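Local coordinates for protein putative O-methyltransferase (Klebsiella pneumoniae subsp. pneumoniae, PDB 3TFW) that probably transfers a methyl group from S-adenosylmethionine to an oxygen atom of an acceptor molecule, at residues L153-A156 with L157-S160; K146-N149 with P150-L153; N107-A111 with G112-R116; T93-D97 with A98-Q102. One frame throughout, in Å; residues are numbered along the deposited sequence.

Overall arrangement
Four local contacts illustrate how a class I methyltransferase fold starts and ends its helices around a sheet of order 3-2-1-4-5-7-6. Interactions 1 and 2 share L153 and treat the two ends of helix 149-158; interactions 4 and 3 do the same for helix 98-110, their centres about 15 Å apart. Interaction 2 is the most buried, an aromatic face over a backbone carbonyl; the other three are only partly buried. Both helix starts have an N-cap residue, but a carboxylate caps in interaction 4, whereas the asparagine of interaction 2 makes no capping bond. The ends differ too: a serine hydroxyl in interaction 1, a Schellman motif in interaction 3.

Interaction 1 of 4, residues L153-A156 with L157-S160; sequences LRWA and LRYS
W155, in the last turn of helix 149-158, and Y159, just past its end, run alongside each other in the same direction, and their rings make the main apolar contact of this helix end. Y159 CE2 comes in at the edge of the indole, near its plane, 3.5 Å from W155 CE3. Both rings have CG beside their own backbone N (chi1 -78° in W155, -66° in Y159), which sends them off in the same direction. R158 adds a second layer: its CG, anti to the backbone N, lies over one face of the Y159 ring toward the rim, and a bend at chi2 carries the chain on. Y159 CE1 in turn lies over one face of the R158 guanidinium, offset toward its rim. One turn back, L153 CG and L157 CD1 touch more loosely at 4.3 Å.

Main-chain bonds supply the regular part. L157 N, R158 N and Y159 N bond to the carbonyls of L153, R154 and W155, the first with L157 N 2.9 Å from L153 O. Y159 then leaves helical geometry, and the next carbonyl is taken over by a side chain: S160 OG donates to A156 O at 2.6 Å, from above the carbonyl plane (42° out of it). Y159 N adds a weak bond to the same oxygen, so A156 O is held twice. Y159 OH is hydrogen-bonded to G132 O.

The turn belongs to the crossover from strand 139-142 to strand 165-169: W155 rests on helix 124-129, L153 on helix 185-199, and A156 and S160 on I140 of the sheet.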
ATOM      1  N   LEU A 153      11.427  15.638  -4.545  1.00 14.11           N
ATOM      2  CA  LEU A 153      10.010  15.759  -4.905  1.00 14.79           C
ATOM      3  C   LEU A 153       9.785  16.722  -6.078  1.00 14.96           C
ATOM      4  O   LEU A 153       8.969  16.456  -6.967  1.00 14.06           O
ATOM      5  CB  LEU A 153       9.159  16.177  -3.693  1.00 14.61           C
ATOM      6  CG  LEU A 153       7.622  16.150  -3.859  1.00 15.89           C
ATOM      7  CD1 LEU A 153       7.092  14.831  -4.465  1.00 15.07           C
ATOM      8  CD2 LEU A 153       6.944  16.410  -2.520  1.00 16.79           C
ATOM      9  N   ARG A 154      10.507  17.841  -6.070  1.00 15.20           N
ATOM     10  CA  ARG A 154      10.415  18.813  -7.164  1.00 15.51           C
ATOM     11  C   ARG A 154      10.800  18.180  -8.505  1.00 14.83           C
ATOM     12  O   ARG A 154      10.066  18.311  -9.486  1.00 14.58           O
ATOM     13  CB  ARG A 154      11.268  20.052  -6.868  1.00 15.87           C
ATOM     14  CG  ARG A 154      11.306  21.059  -8.022  1.00 18.32           C
ATOM     15  CD  ARG A 154      12.086  22.322  -7.655  1.00 20.59           C
ATOM     16  NE  ARG A 154      13.522  22.082  -7.591  1.00 20.19           N
ATOM     17  CZ  ARG A 154      14.197  21.978  -6.454  1.00 20.58           C
ATOM     18  NH1 ARG A 154      13.564  22.109  -5.293  1.00 21.76           N
ATOM     19  NH2 ARG A 154      15.498  21.749  -6.468  1.00 21.45           N
ATOM     20  N   TRP A 155      11.931  17.475  -8.530  1.00 14.37           N
ATOM     21  CA  TRP A 155      12.375  16.747  -9.729  1.00 14.09           C
ATOM     22  C   TRP A 155      11.421  15.611 -10.111  1.00 13.74           C
ATOM     23  O   TRP A 155      11.167  15.377 -11.302  1.00 13.95           O
ATOM     24  CB  TRP A 155      13.807  16.225  -9.540  1.00 13.87           C
ATOM     25  CG  TRP A 155      14.819  17.297  -9.716  1.00 15.31           C
ATOM     26  CD1 TRP A 155      15.630  17.840  -8.752  1.00 15.34           C
ATOM     27  CD2 TRP A 155      15.126  17.981 -10.933  1.00 16.08           C
ATOM     28  NE1 TRP A 155      16.429  18.816  -9.304  1.00 16.25           N
ATOM     29  CE2 TRP A 155      16.141  18.927 -10.638  1.00 17.55           C
ATOM     30  CE3 TRP A 155      14.650  17.883 -12.246  1.00 17.62           C
ATOM     31  CZ2 TRP A 155      16.688  19.774 -11.612  1.00 18.53           C
ATOM     32  CZ3 TRP A 155      15.191  18.728 -13.220  1.00 17.90           C
ATOM     33  CH2 TRP A 155      16.205  19.662 -12.894  1.00 19.04           C
ATOM     34  N   ALA A 156      10.882  14.915  -9.109  1.00 13.29           N
ATOM     35  CA  ALA A 156       9.896  13.844  -9.348  1.00 13.42           C
ATOM     36  C   ALA A 156       8.695  14.427 -10.092  1.00 13.81           C
ATOM     37  O   ALA A 156       8.224  13.852 -11.074  1.00 13.83           O
ATOM     38  CB  ALA A 156       9.429  13.186  -8.010  1.00 12.76           C
ATOM     39  N   LEU A 157       8.237  15.594  -9.645  1.00 14.38           N
ATOM     40  CA  LEU A 157       7.071  16.229 -10.258  1.00 15.48           C
ATOM     41  C   LEU A 157       7.367  16.663 -11.688  1.00 15.46           C
ATOM     42  O   LEU A 157       6.523  16.523 -12.573  1.00 15.53           O
ATOM     43  CB  LEU A 157       6.567  17.398  -9.405  1.00 15.53           C
ATOM     44  CG  LEU A 157       5.647  17.000  -8.252  1.00 17.75           C
ATOM     45  CD1 LEU A 157       5.633  18.090  -7.162  1.00 18.97           C
ATOM     46  CD2 LEU A 157       4.226  16.671  -8.734  1.00 17.44           C
ATOM     47  N   ARG A 158       8.573  17.175 -11.903  1.00 15.80           N
ATOM     48  CA  ARG A 158       9.015  17.569 -13.230  1.00 16.22           C
ATOM     49  C   ARG A 158       8.977  16.388 -14.200  1.00 15.75           C
ATOM     50  O   ARG A 158       8.566  16.548 -15.345  1.00 15.91           O
ATOM     51  CB  ARG A 158      10.409  18.196 -13.165  1.00 16.65           C
ATOM     52  CG  ARG A 158      11.180  18.252 -14.501  1.00 20.89           C
ATOM     53  CD  ARG A 158      10.558  19.233 -15.508  1.00 26.88           C
ATOM     54  NE  ARG A 158      11.348  19.306 -16.743  1.00 29.74           N
ATOM     55  CZ  ARG A 158      11.243  18.464 -17.773  1.00 30.72           C
ATOM     56  NH1 ARG A 158      10.377  17.454 -17.745  1.00 31.34           N
ATOM     57  NH2 ARG A 158      12.022  18.626 -18.837  1.00 30.50           N
ATOM     58  N   TYR A 159       9.371  15.206 -13.737  1.00 14.88           N
ATOM     59  CA  TYR A 159       9.401  14.024 -14.591  1.00 15.05           C
ATOM     60  C   TYR A 159       8.260  13.047 -14.322  1.00 15.47           C
ATOM     61  O   TYR A 159       8.465  11.828 -14.311  1.00 14.74           O
ATOM     62  CB  TYR A 159      10.784  13.354 -14.533  1.00 14.98           C
ATOM     63  CG  TYR A 159      11.863  14.243 -15.152  1.00 15.77           C
ATOM     64  CD1 TYR A 159      11.938  14.423 -16.536  1.00 16.66           C
ATOM     65  CD2 TYR A 159      12.785  14.911 -14.354  1.00 17.15           C
ATOM     66  CE1 TYR A 159      12.911  15.243 -17.110  1.00 17.10           C
ATOM     67  CE2 TYR A 159      13.763  15.736 -14.919  1.00 17.15           C
ATOM     68  CZ  TYR A 159      13.814  15.894 -16.297  1.00 18.06           C
ATOM     69  OH  TYR A 159      14.770  16.711 -16.863  1.00 19.90           O
ATOM     70  N   SER A 160       7.060  13.605 -14.140  1.00 15.90           N
ATOM     71  CA  SER A 160       5.836  12.835 -13.906  1.00 17.17           C
ATOM     72  C   SER A 160       4.827  13.074 -15.022  1.00 17.66           C
ATOM     73  O   SER A 160       4.949  14.044 -15.774  1.00 18.66           O
ATOM     74  CB  SER A 160       5.191  13.261 -12.583  1.00 16.53           C
ATOM     75  OG  SER A 160       5.939  12.766 -11.487  1.00 21.13           O
TER

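Interaction 2 of 4, residues K146-N149 with P150-L153; sequences KPNN and PHYL
Y152 lays one face of its ring over the main-chain oxygen of N148, a contact within the first turn of helix 149-158. N148 O stands 3.3 Å above the ring plane, displaced toward the rim, while N148 CB meets Y152 CE2 at 3.9 Å. With CG beside its own N (chi1 -62°), the tyrosine leans back toward the helix start. The N149 side chain crosses that of Y152 at about a right angle, with N149 OD1 4.1 Å from Y152 CD2; this buried oxygen has no partner in the model.

H151 meets N148 differently. The amide oxygen OD1 faces the edge of the imidazole, close to its plane, at 3.1 Å from H151 CD2, with amide and ring planes 75° apart.

Y152 N reaches N148 O at 3.1 Å and L153 N reaches N149 O at 3.0 Å, so N148 O is both bonded and covered by the same tyrosine. P150, which has no N-H to give, fits the first turn, where a helix asks for none. N148 holds the N-cap position, yet its side chain makes no capping bond; N148 ND2 makes a weak hydrogen bond to the D145 carboxylate, which also bonds Y152 OH. H151 ND1 is hydrogen-bonded to R154 NH2.

This start follows strand 139-142, with Y152 and N149 against I142, Y152 and N148 against helix 124-129, and N149 and P150 against helix 185-199.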
ATOM      1  N   LYS A 146      17.693  12.133   3.213  1.00 25.98           N
ATOM      2  CA  LYS A 146      16.471  12.777   3.639  1.00 24.95           C
ATOM      3  C   LYS A 146      16.505  14.308   3.633  1.00 23.74           C
ATOM      4  O   LYS A 146      15.494  14.909   3.273  1.00 23.68           O
ATOM      5  CB  LYS A 146      16.023  12.229   5.005  1.00 25.32           C
ATOM      6  CG  LYS A 146      15.862  10.705   5.022  1.00 26.21           C
ATOM      7  CD  LYS A 146      14.682  10.269   4.157  1.00 28.88           C
ATOM      8  CE  LYS A 146      14.875   8.882   3.582  1.00 29.98           C
ATOM      9  NZ  LYS A 146      13.853   8.663   2.530  1.00 33.33           N
ATOM     10  N   PRO A 147      17.652  14.946   4.004  1.00 22.52           N
ATOM     11  CA  PRO A 147      17.619  16.413   4.025  1.00 21.98           C
ATOM     12  C   PRO A 147      17.189  17.024   2.689  1.00 20.77           C
ATOM     13  O   PRO A 147      16.557  18.082   2.681  1.00 21.28           O
ATOM     14  CB  PRO A 147      19.075  16.792   4.339  1.00 21.87           C
ATOM     15  CG  PRO A 147      19.572  15.663   5.137  1.00 22.44           C
ATOM     16  CD  PRO A 147      18.952  14.443   4.496  1.00 22.59           C
ATOM     17  N   ASN A 148      17.529  16.359   1.586  1.00 19.85           N
ATOM     18  CA  ASN A 148      17.176  16.839   0.238  1.00 18.86           C
ATOM     19  C   ASN A 148      15.896  16.261  -0.359  1.00 18.32           C
ATOM     20  O   ASN A 148      15.604  16.467  -1.533  1.00 16.75           O
ATOM     21  CB  ASN A 148      18.339  16.645  -0.734  1.00 19.28           C
ATOM     22  CG  ASN A 148      19.402  17.704  -0.572  1.00 19.36           C
ATOM     23  OD1 ASN A 148      19.122  18.815  -0.122  1.00 21.96           O
ATOM     24  ND2 ASN A 148      20.630  17.364  -0.925  1.00 21.78           N
ATOM     25  N   ASN A 149      15.130  15.549   0.462  1.00 18.10           N
ATOM     26  CA  ASN A 149      13.801  15.088   0.052  1.00 18.51           C
ATOM     27  C   ASN A 149      12.932  16.097  -0.706  1.00 17.92           C
ATOM     28  O   ASN A 149      12.379  15.745  -1.749  1.00 18.39           O
ATOM     29  CB  ASN A 149      13.030  14.472   1.230  1.00 18.35           C
ATOM     30  CG  ASN A 149      13.122  12.955   1.231  1.00 20.54           C
ATOM     31  OD1 ASN A 149      14.189  12.384   0.960  1.00 20.34           O
ATOM     32  ND2 ASN A 149      11.995  12.290   1.498  1.00 20.43           N
ATOM     33  N   PRO A 150      12.828  17.355  -0.217  1.00 17.59           N
ATOM     34  CA  PRO A 150      11.948  18.257  -0.962  1.00 17.39           C
ATOM     35  C   PRO A 150      12.461  18.533  -2.378  1.00 16.94           C
ATOM     36  O   PRO A 150      11.654  18.701  -3.292  1.00 16.68           O
ATOM     37  CB  PRO A 150      11.919  19.533  -0.111  1.00 18.03           C
ATOM     38  CG  PRO A 150      13.075  19.417   0.819  1.00 18.51           C
ATOM     39  CD  PRO A 150      13.354  17.979   1.014  1.00 17.79           C
ATOM     40  N   HIS A 151      13.782  18.548  -2.558  1.00 15.94           N
ATOM     41  CA  HIS A 151      14.377  18.707  -3.892  1.00 15.66           C
ATOM     42  C   HIS A 151      14.062  17.522  -4.799  1.00 15.28           C
ATOM     43  O   HIS A 151      13.781  17.690  -5.991  1.00 14.65           O
ATOM     44  CB  HIS A 151      15.899  18.895  -3.789  1.00 15.85           C
ATOM     45  CG  HIS A 151      16.305  20.115  -3.022  1.00 17.61           C
ATOM     46  ND1 HIS A 151      16.098  21.392  -3.493  1.00 18.19           N
ATOM     47  CD2 HIS A 151      16.924  20.251  -1.824  1.00 19.34           C
ATOM     48  CE1 HIS A 151      16.560  22.264  -2.614  1.00 20.21           C
ATOM     49  NE2 HIS A 151      17.064  21.598  -1.590  1.00 19.32           N
ATOM     50  N   TYR A 152      14.127  16.321  -4.229  1.00 14.94           N
ATOM     51  CA  TYR A 152      13.773  15.114  -4.959  1.00 14.90           C
ATOM     52  C   TYR A 152      12.313  15.142  -5.407  1.00 14.63           C
ATOM     53  O   TYR A 152      12.005  14.760  -6.535  1.00 14.24           O
ATOM     54  CB  TYR A 152      14.081  13.865  -4.130  1.00 14.96           C
ATOM     55  CG  TYR A 152      15.552  13.726  -3.818  1.00 16.07           C
ATOM     56  CD1 TYR A 152      16.514  14.048  -4.774  1.00 18.09           C
ATOM     57  CD2 TYR A 152      15.985  13.313  -2.557  1.00 19.12           C
ATOM     58  CE1 TYR A 152      17.869  13.957  -4.497  1.00 17.84           C
ATOM     59  CE2 TYR A 152      17.354  13.202  -2.271  1.00 19.56           C
ATOM     60  CZ  TYR A 152      18.278  13.530  -3.250  1.00 19.33           C
ATOM     61  OH  TYR A 152      19.620  13.422  -2.998  1.00 21.29           O
ATOM     62  N   LEU A 153      11.427  15.638  -4.545  1.00 14.11           N
ATOM     63  CA  LEU A 153      10.010  15.759  -4.905  1.00 14.79           C
ATOM     64  C   LEU A 153       9.785  16.722  -6.078  1.00 14.96           C
ATOM     65  O   LEU A 153       8.969  16.456  -6.967  1.00 14.06           O
ATOM     66  CB  LEU A 153       9.159  16.177  -3.693  1.00 14.61           C
ATOM     67  CG  LEU A 153       7.622  16.150  -3.859  1.00 15.89           C
ATOM     68  CD1 LEU A 153       7.092  14.831  -4.465  1.00 15.07           C
ATOM     69  CD2 LEU A 153       6.944  16.410  -2.520  1.00 16.79           C
TER

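Interaction 3 of 4, residues N107-A111 with G112-R116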
ATOM      1  N   ASN A 107      25.054  -7.055  -7.984  1.00 18.84           N
ATOM      2  CA  ASN A 107      23.750  -7.646  -7.689  1.00 18.22           C
ATOM      3  C   ASN A 107      22.771  -7.572  -8.861  1.00 17.98           C
ATOM      4  O   ASN A 107      21.982  -8.495  -9.073  1.00 17.05           O
ATOM      5  CB  ASN A 107      23.127  -6.993  -6.447  1.00 17.86           C
ATOM      6  CG  ASN A 107      23.825  -7.385  -5.165  1.00 18.14           C
ATOM      7  OD1 ASN A 107      24.461  -8.440  -5.085  1.00 20.56           O
ATOM      8  ND2 ASN A 107      23.710  -6.540  -4.146  1.00 18.31           N
ATOM      9  N   LEU A 108      22.829  -6.467  -9.606  1.00 18.51           N
ATOM     10  CA  LEU A 108      22.020  -6.289 -10.809  1.00 19.43           C
ATOM     11  C   LEU A 108      22.353  -7.364 -11.843  1.00 20.65           C
ATOM     12  O   LEU A 108      21.459  -7.926 -12.471  1.00 21.00           O
ATOM     13  CB  LEU A 108      22.200  -4.875 -11.398  1.00 19.00           C
ATOM     14  CG  LEU A 108      21.692  -3.715 -10.518  1.00 18.95           C
ATOM     15  CD1 LEU A 108      22.079  -2.350 -11.081  1.00 19.30           C
ATOM     16  CD2 LEU A 108      20.181  -3.795 -10.252  1.00 19.21           C
ATOM     17  N   GLN A 109      23.641  -7.653 -11.998  1.00 22.18           N
ATOM     18  CA  GLN A 109      24.096  -8.644 -12.963  1.00 23.86           C
ATOM     19  C   GLN A 109      23.674 -10.038 -12.516  1.00 24.20           C
ATOM     20  O   GLN A 109      23.119 -10.809 -13.306  1.00 24.32           O
ATOM     21  CB  GLN A 109      25.618  -8.552 -13.140  1.00 24.44           C
ATOM     22  CG  GLN A 109      26.161  -9.352 -14.327  1.00 27.84           C
ATOM     23  CD  GLN A 109      27.671  -9.550 -14.269  1.00 31.78           C
ATOM     24  OE1 GLN A 109      28.431  -8.627 -13.952  1.00 34.86           O
ATOM     25  NE2 GLN A 109      28.114 -10.761 -14.586  1.00 35.15           N
ATOM     26  N   LEU A 110      23.919 -10.344 -11.244  1.00 24.95           N
ATOM     27  CA  LEU A 110      23.545 -11.619 -10.638  1.00 25.76           C
ATOM     28  C   LEU A 110      22.053 -11.925 -10.824  1.00 25.70           C
ATOM     29  O   LEU A 110      21.672 -13.059 -11.146  1.00 24.83           O
ATOM     30  CB  LEU A 110      23.935 -11.606  -9.148  1.00 26.43           C
ATOM     31  CG  LEU A 110      23.294 -12.547  -8.123  1.00 28.64           C
ATOM     32  CD1 LEU A 110      23.519 -14.015  -8.450  1.00 31.56           C
ATOM     33  CD2 LEU A 110      23.845 -12.221  -6.747  1.00 30.55           C
ATOM     34  N   ALA A 111      21.222 -10.896 -10.650  1.00 25.21           N
ATOM     35  CA  ALA A 111      19.777 -11.039 -10.744  1.00 25.39           C
ATOM     36  C   ALA A 111      19.240 -10.991 -12.170  1.00 25.27           C
ATOM     37  O   ALA A 111      18.044 -11.176 -12.380  1.00 25.48           O
ATOM     38  CB  ALA A 111      19.082  -9.980  -9.875  1.00 25.66           C
ATOM     39  N   GLY A 112      20.106 -10.706 -13.139  1.00 25.11           N
ATOM     40  CA  GLY A 112      19.714 -10.700 -14.552  1.00 24.97           C
ATOM     41  C   GLY A 112      18.837  -9.529 -14.983  1.00 24.81           C
ATOM     42  O   GLY A 112      18.047  -9.650 -15.920  1.00 24.52           O
ATOM     43  N   VAL A 113      18.986  -8.394 -14.306  1.00 24.20           N
ATOM     44  CA  VAL A 113      18.193  -7.196 -14.606  1.00 23.90           C
ATOM     45  C   VAL A 113      19.063  -6.052 -15.109  1.00 24.07           C
ATOM     46  O   VAL A 113      18.597  -4.921 -15.266  1.00 23.98           O
ATOM     47  CB  VAL A 113      17.381  -6.712 -13.377  1.00 23.95           C
ATOM     48  CG1 VAL A 113      16.299  -7.722 -13.023  1.00 23.77           C
ATOM     49  CG2 VAL A 113      18.300  -6.436 -12.175  1.00 23.08           C
ATOM     50  N   ASP A 114      20.325  -6.346 -15.392  1.00 24.26           N
ATOM     51  CA  ASP A 114      21.266  -5.288 -15.703  1.00 24.96           C
ATOM     52  C   ASP A 114      21.085  -4.659 -17.085  1.00 24.84           C
ATOM     53  O   ASP A 114      21.662  -3.617 -17.360  1.00 25.19           O
ATOM     54  CB  ASP A 114      22.710  -5.730 -15.439  1.00 25.46           C
ATOM     55  CG  ASP A 114      23.089  -6.992 -16.180  1.00 27.21           C
ATOM     56  OD1 ASP A 114      22.368  -8.019 -16.079  1.00 27.44           O
ATOM     57  OD2 ASP A 114      24.147  -6.954 -16.847  1.00 30.94           O
ATOM     58  N   GLN A 115      20.272  -5.284 -17.939  1.00 24.88           N
ATOM     59  CA  GLN A 115      19.908  -4.698 -19.231  1.00 25.69           C
ATOM     60  C   GLN A 115      18.768  -3.677 -19.095  1.00 25.09           C
ATOM     61  O   GLN A 115      18.738  -2.682 -19.818  1.00 26.52           O
ATOM     62  CB  GLN A 115      19.566  -5.787 -20.269  1.00 26.29           C
ATOM     63  CG  GLN A 115      19.213  -5.244 -21.659  1.00 30.13           C
ATOM     64  CD  GLN A 115      19.129  -6.317 -22.746  1.00 35.07           C
ATOM     65  OE1 GLN A 115      18.622  -7.428 -22.518  1.00 37.52           O
ATOM     66  NE2 GLN A 115      19.609  -5.979 -23.943  1.00 35.76           N
ATOM     67  N   ARG A 116      17.855  -3.916 -18.156  1.00 23.97           N
ATOM     68  CA  ARG A 116      16.713  -3.021 -17.907  1.00 22.79           C
ATOM     69  C   ARG A 116      17.078  -1.829 -17.011  1.00 21.04           C
ATOM     70  O   ARG A 116      16.467  -0.750 -17.095  1.00 20.93           O
ATOM     71  CB  ARG A 116      15.572  -3.808 -17.270  1.00 23.07           C
ATOM     72  CG  ARG A 116      14.699  -4.521 -18.289  1.00 26.89           C
ATOM     73  CD  ARG A 116      13.775  -5.490 -17.616  1.00 31.18           C
ATOM     74  NE  ARG A 116      14.447  -6.757 -17.352  1.00 33.85           N
ATOM     75  CZ  ARG A 116      13.920  -7.756 -16.656  1.00 34.08           C
ATOM     76  NH1 ARG A 116      12.700  -7.642 -16.138  1.00 32.55           N
ATOM     77  NH2 ARG A 116      14.616  -8.873 -16.485  1.00 34.36           N
TER
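L108 and V113 meet through their methyl groups, CD2 to CG2 at 3.8 Å, where the chain turns out of helix 98-110. The two side chains cross at about a right angle, and V113 CG2 also lies 3.5 Å from the L108 carbonyl oxygen. A111 CB touches that same valine methyl more loosely. Beside them D114 folds back over the helix: its CG stands between the backbone N and the carbonyl carbon (chi1 56°), which brings OD1 to 3.6 Å from Q109 CA and OD2 alongside Q109 CG.

What fixes these positions is a Schellman motif. V113 N bonds to L108 O at 3.1 Å, and inside that loop G112 N bonds to Q109 O at 3.0 Å, from well above the carbonyl plane. G112 supplies the positive phi (72°) with which the chain leaves the helix, and the leucine-valine touch is the hydrophobic pairing that often accompanies this cap. Farther along, V113 CG1 lies over one face of the R116 guanidinium, offset toward its rim.

Outside, I79 of helix 76-82 packs on A111 and V113, and helix 28-39 covers L110 and A111. The N107 amide bonds to G74 O and N36, and R116 pairs through its backbone with L91.

Interaction 4 of 4, residues T93-D97 with A98-Q102; sequences TLEAD and AHHAQ
H100 presents one face of its imidazole to D97: D97 CB lies 3.9 Å from the centroid of the H100 ring, 18° off the normal, a CH-pi contact, and D97 CG follows toward the rim. E95 OE2 approaches the same ring obliquely, 3.7 Å from H100 ND1. Both carboxylates are turned 47° against the imidazole. The H99 ring has Q102 OE1 at its edge, in plane, while NE2 bonds A40 O.

D97 is the N-cap of helix 98-110. With CG anti to its backbone N (chi1 -172°), its OD2 accepts from H100 N at 3.0 Å through the anti lone pair, while D97 O takes A101 N at 2.9 Å. E95, at the end of strand 90-95, bends at chi2 toward the first helical turn, where its CD packs 3.7 Å from H100 CB. Its OE2 receives D97 N, again on the anti lone pair, and OE1 receives L73 N.

E95 thus positions the capping residue, and both carboxylates are gripped by main-chain N-H groups. The helix start would probably stabilise negative charge on D97. In class I methyltransferases an acidic residue ending the second strand commonly holds the cofactor ribose, consistent with the place of E95.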
ATOM      1  N   THR A  93      18.355   4.215 -11.705  1.00 12.15           N
ATOM      2  CA  THR A  93      18.581   4.255 -10.263  1.00 12.83           C
ATOM      3  C   THR A  93      19.826   5.077  -9.950  1.00 12.99           C
ATOM      4  O   THR A  93      20.843   4.983 -10.643  1.00 13.37           O
ATOM      5  CB  THR A  93      18.604   2.844  -9.597  1.00 12.70           C
ATOM      6  OG1 THR A  93      18.699   2.976  -8.164  1.00 14.18           O
ATOM      7  CG2 THR A  93      19.775   2.007 -10.105  1.00 12.91           C
ATOM      8  N   LEU A  94      19.725   5.897  -8.910  1.00 13.02           N
ATOM      9  CA  LEU A  94      20.764   6.869  -8.583  1.00 13.54           C
ATOM     10  C   LEU A  94      21.425   6.543  -7.257  1.00 14.04           C
ATOM     11  O   LEU A  94      20.741   6.346  -6.248  1.00 13.99           O
ATOM     12  CB  LEU A  94      20.159   8.279  -8.529  1.00 13.54           C
ATOM     13  CG  LEU A  94      19.273   8.665  -9.715  1.00 14.06           C
ATOM     14  CD1 LEU A  94      18.704  10.103  -9.523  1.00 13.99           C
ATOM     15  CD2 LEU A  94      20.052   8.547 -11.023  1.00 14.12           C
ATOM     16  N   GLU A  95      22.757   6.477  -7.274  1.00 14.50           N
ATOM     17  CA  GLU A  95      23.542   6.155  -6.090  1.00 15.28           C
ATOM     18  C   GLU A  95      24.771   7.051  -6.020  1.00 15.80           C
ATOM     19  O   GLU A  95      25.538   7.138  -6.984  1.00 15.29           O
ATOM     20  CB  GLU A  95      23.957   4.682  -6.099  1.00 15.70           C
ATOM     21  CG  GLU A  95      24.799   4.253  -4.864  1.00 16.37           C
ATOM     22  CD  GLU A  95      24.135   4.603  -3.549  1.00 18.54           C
ATOM     23  OE1 GLU A  95      22.985   4.171  -3.334  1.00 20.11           O
ATOM     24  OE2 GLU A  95      24.764   5.311  -2.725  1.00 20.53           O
ATOM     25  N   ALA A  96      24.945   7.719  -4.882  1.00 16.64           N
ATOM     26  CA  ALA A  96      26.082   8.635  -4.679  1.00 17.14           C
ATOM     27  C   ALA A  96      27.361   7.927  -4.228  1.00 17.98           C
ATOM     28  O   ALA A  96      28.478   8.366  -4.547  1.00 17.59           O
ATOM     29  CB  ALA A  96      25.705   9.729  -3.684  1.00 17.94           C
ATOM     30  N   ASP A  97      27.209   6.835  -3.480  1.00 18.17           N
ATOM     31  CA  ASP A  97      28.356   6.178  -2.862  1.00 18.92           C
ATOM     32  C   ASP A  97      29.008   5.172  -3.808  1.00 18.53           C
ATOM     33  O   ASP A  97      28.348   4.258  -4.321  1.00 18.34           O
ATOM     34  CB  ASP A  97      27.961   5.536  -1.524  1.00 19.13           C
ATOM     35  CG  ASP A  97      29.161   5.022  -0.755  1.00 21.66           C
ATOM     36  OD1 ASP A  97      29.720   5.794   0.048  1.00 24.28           O
ATOM     37  OD2 ASP A  97      29.570   3.873  -0.994  1.00 22.49           O
ATOM     38  N   ALA A  98      30.311   5.337  -4.027  1.00 18.53           N
ATOM     39  CA  ALA A  98      31.037   4.521  -5.004  1.00 19.35           C
ATOM     40  C   ALA A  98      31.051   3.036  -4.629  1.00 19.61           C
ATOM     41  O   ALA A  98      30.863   2.168  -5.482  1.00 19.76           O
ATOM     42  CB  ALA A  98      32.459   5.053  -5.203  1.00 19.62           C
ATOM     43  N   HIS A  99      31.241   2.753  -3.344  1.00 20.22           N
ATOM     44  CA  HIS A  99      31.219   1.381  -2.844  1.00 20.09           C
ATOM     45  C   HIS A  99      29.821   0.748  -2.948  1.00 19.69           C
ATOM     46  O   HIS A  99      29.704  -0.411  -3.338  1.00 19.52           O
ATOM     47  CB  HIS A  99      31.757   1.310  -1.409  1.00 20.87           C
ATOM     48  CG  HIS A  99      31.731  -0.067  -0.821  1.00 22.77           C
ATOM     49  ND1 HIS A  99      32.224  -1.171  -1.485  1.00 25.05           N
ATOM     50  CD2 HIS A  99      31.284  -0.518   0.376  1.00 23.57           C
ATOM     51  CE1 HIS A  99      32.068  -2.243  -0.730  1.00 24.08           C
ATOM     52  NE2 HIS A  99      31.505  -1.873   0.407  1.00 25.36           N
ATOM     53  N   HIS A 100      28.769   1.496  -2.618  1.00 18.84           N
ATOM     54  CA  HIS A 100      27.409   0.986  -2.823  1.00 18.72           C
ATOM     55  C   HIS A 100      27.159   0.721  -4.309  1.00 17.75           C
ATOM     56  O   HIS A 100      26.605  -0.308  -4.664  1.00 17.16           O
ATOM     57  CB  HIS A 100      26.340   1.937  -2.272  1.00 18.94           C
ATOM     58  CG  HIS A 100      26.443   2.196  -0.799  1.00 22.24           C
ATOM     59  ND1 HIS A 100      25.421   2.772  -0.077  1.00 26.43           N
ATOM     60  CD2 HIS A 100      27.447   1.979   0.084  1.00 24.84           C
ATOM     61  CE1 HIS A 100      25.786   2.889   1.188  1.00 26.60           C
ATOM     62  NE2 HIS A 100      27.013   2.419   1.311  1.00 25.39           N
ATOM     63  N   ALA A 101      27.568   1.646  -5.172  1.00 17.58           N
ATOM     64  CA  ALA A 101      27.350   1.468  -6.615  1.00 17.58           C
ATOM     65  C   ALA A 101      28.023   0.195  -7.128  1.00 17.79           C
ATOM     66  O   ALA A 101      27.432  -0.541  -7.912  1.00 17.66           O
ATOM     67  CB  ALA A 101      27.819   2.676  -7.400  1.00 17.55           C
ATOM     68  N   GLN A 102      29.243  -0.065  -6.657  1.00 18.36           N
ATOM     69  CA  GLN A 102      29.986  -1.276  -7.017  1.00 19.04           C
ATOM     70  C   GLN A 102      29.230  -2.545  -6.626  1.00 18.15           C
ATOM     71  O   GLN A 102      29.067  -3.464  -7.423  1.00 17.99           O
ATOM     72  CB  GLN A 102      31.371  -1.254  -6.365  1.00 20.05           C
ATOM     73  CG  GLN A 102      32.216  -2.490  -6.654  1.00 24.02           C
ATOM     74  CD  GLN A 102      33.495  -2.546  -5.831  1.00 30.61           C
ATOM     75  OE1 GLN A 102      33.562  -2.032  -4.706  1.00 33.75           O
ATOM     76  NE2 GLN A 102      34.517  -3.195  -6.384  1.00 32.92           N
TER